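Local coordinates for N-terminal acetyltransferase B complex subunit MDM20 (Candida albicans, PDB 5K04), which serves as the non-catalytic subunit of the NatB N-terminal acetyltransferase complex, probably wrapping and positioning its partner NAT3, at residues W462-Y466 / F510-I515; L337-V341 / N370-L375. All coordinates share one frame; numbering follows the deposited sequence.

Interaction 1: W462-Y466 / F510-I515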
loop_
_atom_site.group_PDB
_atom_site.type_symbol
_atom_site.label_atom_id
_atom_site.label_comp_id
_atom_site.label_asym_id
_atom_site.label_seq_id
_atom_site.Cartn_x
_atom_site.Cartn_y
_atom_site.Cartn_z
ATOM N N TRP A 462 -11.758 -12.688 3.968
ATOM C CA TRP A 462 -10.365 -12.800 3.540
ATOM C C TRP A 462 -10.247 -13.157 2.061
ATOM O O TRP A 462 -9.379 -12.633 1.357
ATOM C CB TRP A 462 -9.640 -13.841 4.382
ATOM C CG TRP A 462 -9.241 -13.319 5.715
ATOM C CD1 TRP A 462 -9.783 -13.652 6.929
ATOM C CD2 TRP A 462 -8.217 -12.359 5.982
ATOM N NE1 TRP A 462 -9.145 -12.961 7.931
ATOM C CE2 TRP A 462 -8.187 -12.155 7.379
ATOM C CE3 TRP A 462 -7.323 -11.652 5.179
ATOM C CZ2 TRP A 462 -7.294 -11.285 7.985
ATOM C CZ3 TRP A 462 -6.430 -10.761 5.792
ATOM C CH2 TRP A 462 -6.422 -10.595 7.177
ATOM N N VAL A 463 -11.092 -14.072 1.581
ATOM C CA VAL A 463 -11.099 -14.402 0.159
ATOM C C VAL A 463 -11.422 -13.158 -0.655
ATOM O O VAL A 463 -10.851 -12.928 -1.731
ATOM C CB VAL A 463 -12.104 -15.541 -0.112
ATOM C CG1 VAL A 463 -12.324 -15.742 -1.597
ATOM C CG2 VAL A 463 -11.645 -16.835 0.539
ATOM N N ASP A 464 -12.324 -12.321 -0.132
ATOM C CA ASP A 464 -12.665 -11.069 -0.798
ATOM C C ASP A 464 -11.456 -10.143 -0.867
ATOM O O ASP A 464 -11.212 -9.494 -1.892
ATOM C CB ASP A 464 -13.826 -10.404 -0.058
ATOM C CG ASP A 464 -14.475 -9.311 -0.863
ATOM O OD1 ASP A 464 -15.070 -9.629 -1.919
ATOM O OD2 ASP A 464 -14.389 -8.135 -0.439
ATOM N N ILE A 465 -10.674 -10.097 0.212
ATOM C CA ILE A 465 -9.421 -9.356 0.212
ATOM C C ILE A 465 -8.460 -9.924 -0.828
ATOM O O ILE A 465 -7.804 -9.172 -1.561
ATOM C CB ILE A 465 -8.819 -9.362 1.630
ATOM C CG1 ILE A 465 -9.717 -8.570 2.575
ATOM C CG2 ILE A 465 -7.437 -8.767 1.641
ATOM C CD1 ILE A 465 -9.234 -8.505 3.990
ATOM N N TYR A 466 -8.375 -11.258 -0.924
ATOM C CA TYR A 466 -7.519 -11.869 -1.942
ATOM C C TYR A 466 -7.977 -11.521 -3.359
ATOM O O TYR A 466 -7.139 -11.363 -4.257
ATOM C CB TYR A 466 -7.462 -13.393 -1.780
ATOM C CG TYR A 466 -6.506 -13.977 -2.790
ATOM C CD1 TYR A 466 -5.131 -13.930 -2.579
ATOM C CD2 TYR A 466 -6.965 -14.533 -3.978
ATOM C CE1 TYR A 466 -4.225 -14.431 -3.526
ATOM C CE2 TYR A 466 -6.072 -15.041 -4.930
ATOM C CZ TYR A 466 -4.706 -14.985 -4.700
ATOM O OH TYR A 466 -3.822 -15.475 -5.649
ATOM N N PHE A 510 0.284 -12.837 4.113
ATOM C CA PHE A 510 -0.548 -12.992 5.300
ATOM C C PHE A 510 -1.981 -13.342 4.926
ATOM O O PHE A 510 -2.608 -14.193 5.566
ATOM C CB PHE A 510 -0.533 -11.721 6.145
ATOM C CG PHE A 510 -1.317 -11.863 7.391
ATOM C CD1 PHE A 510 -0.887 -12.728 8.377
ATOM C CD2 PHE A 510 -2.498 -11.184 7.560
ATOM C CE1 PHE A 510 -1.616 -12.898 9.514
ATOM C CE2 PHE A 510 -3.236 -11.352 8.697
ATOM C CZ PHE A 510 -2.800 -12.211 9.677
ATOM N N THR A 511 -2.514 -12.678 3.890
ATOM C CA THR A 511 -3.858 -12.978 3.405
ATOM C C THR A 511 -3.986 -14.446 3.006
ATOM O O THR A 511 -4.967 -15.106 3.366
ATOM C CB THR A 511 -4.199 -12.041 2.230
ATOM O OG1 THR A 511 -4.283 -10.684 2.691
ATOM C CG2 THR A 511 -5.505 -12.422 1.591
ATOM N N VAL A 512 -2.983 -14.985 2.292
ATOM C CA VAL A 512 -3.002 -16.396 1.901
ATOM C C VAL A 512 -2.847 -17.294 3.125
ATOM O O VAL A 512 -3.584 -18.275 3.284
ATOM C CB VAL A 512 -1.912 -16.685 0.844
ATOM C CG1 VAL A 512 -1.818 -18.186 0.530
ATOM C CG2 VAL A 512 -2.162 -15.896 -0.459
ATOM N N ALA A 513 -1.906 -16.957 4.021
ATOM C CA ALA A 513 -1.706 -17.750 5.237
ATOM C C ALA A 513 -2.977 -17.815 6.076
ATOM O O ALA A 513 -3.327 -18.873 6.614
ATOM C CB ALA A 513 -0.572 -17.155 6.068
ATOM N N LYS A 514 -3.682 -16.682 6.181
ATOM C CA LYS A 514 -4.893 -16.592 6.987
ATOM C C LYS A 514 -6.037 -17.397 6.374
ATOM O O LYS A 514 -6.807 -18.044 7.091
ATOM C CB LYS A 514 -5.277 -15.123 7.138
ATOM C CG LYS A 514 -6.305 -14.869 8.193
ATOM C CD LYS A 514 -5.680 -14.813 9.581
ATOM C CE LYS A 514 -6.733 -14.330 10.576
ATOM N NZ LYS A 514 -6.196 -14.210 11.945
ATOM N N ILE A 515 -6.166 -17.361 5.049
ATOM C CA ILE A 515 -7.167 -18.177 4.368
ATOM C C ILE A 515 -6.912 -19.656 4.615
ATOM O O ILE A 515 -7.843 -20.436 4.881
ATOM C CB ILE A 515 -7.168 -17.855 2.865
ATOM C CG1 ILE A 515 -7.805 -16.480 2.627
ATOM C CG2 ILE A 515 -7.852 -18.986 2.072
ATOM C CD1 ILE A 515 -7.461 -15.901 1.266
#
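W462 enters helix 506-521 as a knob, its indole sitting among F510, T511, K514 and I515. The main interaction is a CH-pi contact: K514 CG stands 3.6 Å from the centroid of the W462 five-membered ring, 21° off the ring normal, and its shortest approaches are to NE1 and the fusion carbon CE2, offset toward the rim. A bend in the lysine chain at chi2 then sends it on past the NE1-CZ2 rim of the indole, with K514 CE 3.8 Å from W462 NE1. The ammonium end goes past the ring to the backbone, where K514 NZ is hydrogen-bonded to the carbonyl oxygens of T450 and T452, an anchoring that probably helps keep the aliphatic part of the chain over the tryptophan.

The aromatic partner is F510, whose CE2 lies 3.6 Å from W462 CH2. The two rings meet obliquely, with planes at 79° and centroids 5.6 Å apart. At the indole edge, near its plane, comes T511 OG1, 3.8 Å from W462 CZ3. This hydroxyl is hydrogen-bonded to S507 O and to N446 ND2.

The remaining contacts are apolar. I515 CG1 packs 3.7 Å from W462 CB, and its CD1 reaches on to Y466 CB. Swung trans to its own backbone nitrogen, the Y466 ring lies alongside V512, whose CG2 is 4.0 Å from Y466 CE1; beyond the contact, the ring meets F531 edge-to-face.

No hydrogen bond crosses the interface. Segments 462-466 and 510-515 run roughly antiparallel, their axes 9.5 Å apart at closest approach and at 148°, with W462 as a single knob in a four-residue hole, in an all-helical array consistent with the TPR-like superhelix of this family.

Interaction 2: L337-V341 / N370-L375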
loop_
_atom_site.group_PDB
_atom_site.type_symbol
_atom_site.label_atom_id
_atom_site.label_comp_id
_atom_site.label_asym_id
_atom_site.label_seq_id
_atom_site.Cartn_x
_atom_site.Cartn_y
_atom_site.Cartn_z
ATOM N N LEU A 337 -12.461 26.389 20.408
ATOM C CA LEU A 337 -11.992 25.037 20.689
ATOM C C LEU A 337 -10.635 24.761 20.043
ATOM O O LEU A 337 -9.714 24.258 20.696
ATOM C CB LEU A 337 -13.054 24.041 20.209
ATOM C CG LEU A 337 -12.624 22.607 19.935
ATOM C CD1 LEU A 337 -11.969 21.973 21.158
ATOM C CD2 LEU A 337 -13.839 21.812 19.522
ATOM N N ILE A 338 -10.488 25.103 18.763
ATOM C CA ILE A 338 -9.244 24.808 18.048
ATOM C C ILE A 338 -8.073 25.654 18.569
ATOM O O ILE A 338 -6.933 25.176 18.637
ATOM C CB ILE A 338 -9.474 24.963 16.534
ATOM C CG1 ILE A 338 -10.332 23.778 16.041
ATOM C CG2 ILE A 338 -8.136 25.050 15.772
ATOM C CD1 ILE A 338 -10.877 23.918 14.640
ATOM N N THR A 339 -8.330 26.899 18.977
ATOM C CA THR A 339 -7.316 27.661 19.701
ATOM C C THR A 339 -6.813 26.876 20.905
ATOM O O THR A 339 -5.605 26.784 21.136
ATOM C CB THR A 339 -7.887 29.013 20.142
ATOM O OG1 THR A 339 -8.359 29.735 19.000
ATOM C CG2 THR A 339 -6.833 29.860 20.880
ATOM N N VAL A 340 -7.730 26.267 21.664
ATOM C CA VAL A 340 -7.330 25.495 22.837
ATOM C C VAL A 340 -6.559 24.244 22.425
ATOM O O VAL A 340 -5.569 23.868 23.063
ATOM C CB VAL A 340 -8.566 25.158 23.686
ATOM C CG1 VAL A 340 -8.181 24.283 24.887
ATOM C CG2 VAL A 340 -9.234 26.441 24.154
ATOM N N VAL A 341 -6.995 23.585 21.352
ATOM C CA VAL A 341 -6.312 22.384 20.884
ATOM C C VAL A 341 -4.857 22.704 20.546
ATOM O O VAL A 341 -3.933 21.993 20.960
ATOM C CB VAL A 341 -7.065 21.785 19.679
ATOM C CG1 VAL A 341 -6.185 20.825 18.889
ATOM C CG2 VAL A 341 -8.326 21.088 20.143
ATOM N N ASN A 370 -14.611 15.734 15.472
ATOM C CA ASN A 370 -14.612 16.755 16.507
ATOM C C ASN A 370 -13.178 17.044 16.928
ATOM O O ASN A 370 -12.506 16.148 17.457
ATOM C CB ASN A 370 -15.409 16.300 17.703
ATOM C CG ASN A 370 -15.511 17.371 18.770
ATOM O OD1 ASN A 370 -14.783 18.356 18.751
ATOM N ND2 ASN A 370 -16.440 17.181 19.706
ATOM N N PRO A 371 -12.687 18.268 16.747
ATOM C CA PRO A 371 -11.280 18.544 17.071
ATOM C C PRO A 371 -10.903 18.249 18.522
ATOM O O PRO A 371 -9.712 18.079 18.801
ATOM C CB PRO A 371 -11.131 20.037 16.742
ATOM C CG PRO A 371 -12.256 20.339 15.800
ATOM C CD PRO A 371 -13.388 19.458 16.229
ATOM N N VAL A 372 -11.870 18.172 19.451
ATOM C CA VAL A 372 -11.544 17.826 20.840
ATOM C C VAL A 372 -10.862 16.473 20.927
ATOM O O VAL A 372 -10.087 16.213 21.858
ATOM C CB VAL A 372 -12.802 17.811 21.721
ATOM C CG1 VAL A 372 -12.400 17.838 23.165
ATOM C CG2 VAL A 372 -13.643 18.973 21.426
ATOM N N ASN A 373 -11.163 15.582 19.988
ATOM C CA ASN A 373 -10.641 14.234 20.071
ATOM C C ASN A 373 -9.221 14.128 19.551
ATOM O O ASN A 373 -8.651 13.029 19.554
ATOM C CB ASN A 373 -11.611 13.303 19.362
ATOM C CG ASN A 373 -12.887 13.140 20.159
ATOM O OD1 ASN A 373 -12.834 13.092 21.398
ATOM N ND2 ASN A 373 -14.037 13.088 19.475
ATOM N N GLU A 374 -8.656 15.253 19.095
ATOM C CA GLU A 374 -7.212 15.350 18.957
ATOM C C GLU A 374 -6.563 15.368 20.331
ATOM O O GLU A 374 -5.511 14.753 20.542
ATOM C CB GLU A 374 -6.849 16.612 18.173
ATOM C CG GLU A 374 -7.285 16.619 16.697
ATOM C CD GLU A 374 -6.592 15.550 15.837
ATOM O OE1 GLU A 374 -7.271 14.902 15.006
ATOM O OE2 GLU A 374 -5.363 15.356 16.003
ATOM N N LEU A 375 -7.203 16.060 21.286
ATOM C CA LEU A 375 -6.714 16.129 22.659
ATOM C C LEU A 375 -7.001 14.840 23.424
ATOM O O LEU A 375 -6.118 14.316 24.119
ATOM C CB LEU A 375 -7.345 17.329 23.371
ATOM C CG LEU A 375 -6.921 18.648 22.726
ATOM C CD1 LEU A 375 -7.179 19.864 23.624
ATOM C CD2 LEU A 375 -5.446 18.561 22.368
#
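L337 and V341, one turn apart on helix 337-346, meet the turn leading into helix 372-383 in the all-helical, TPR-related fold of this subunit. L337 straddles V372 CG2: the valine methyl lies 3.4 Å from both CD1 and CD2 of the leucine, and the two side chains cross at about a right angle. P371 offers its ring carbons to I338, with CB 3.9 Å from I338 CG1. V341 CG2 fits between the P371 carbonyl oxygen, 3.6 Å away, and L375 CG, while L375 CD1 leans on V341 CA. The contact is largely apolar, and no hydrogen bond crosses it.

Polar groups behind this layer tie the turn to its surroundings. N370 ND2 is bound to F359 O and N370 N to D405, while F359 itself also touches L337 and V372. E374 turns its carboxylate away to a salt bridge with K410 and a weak hydrogen bond to Q83 of the NAT3 chain.

In that turn, the N370 side chain, extended with CG anti to its backbone N (chi1 -176°), makes a capping bond: OD1 accepts from V372 N at 3.0 Å, nearly straight at 169°, with the donor 54° out of the carbonyl plane.

How the interactions relate
Interactions 1 and 2 lie in series along the chain, both within the NatB non-catalytic subunit family region, with centres 39 Å apart and nearest atoms about 26 Å apart, so neither touches the other. Interaction 1 is the more central, about 14 Å from the centre of the chain against about 32 Å for interaction 2, and no other protein chain touches its segments. Interaction 2 lies nearer the bound coenzyme A: the P371 side chain is about 10 Å from it. There E374 also makes a weak hydrogen bond to Q83 of the NAT3 chain. One thus packs helices within the scaffold, whereas the other joins helices close to the cofactor and the partner subunit.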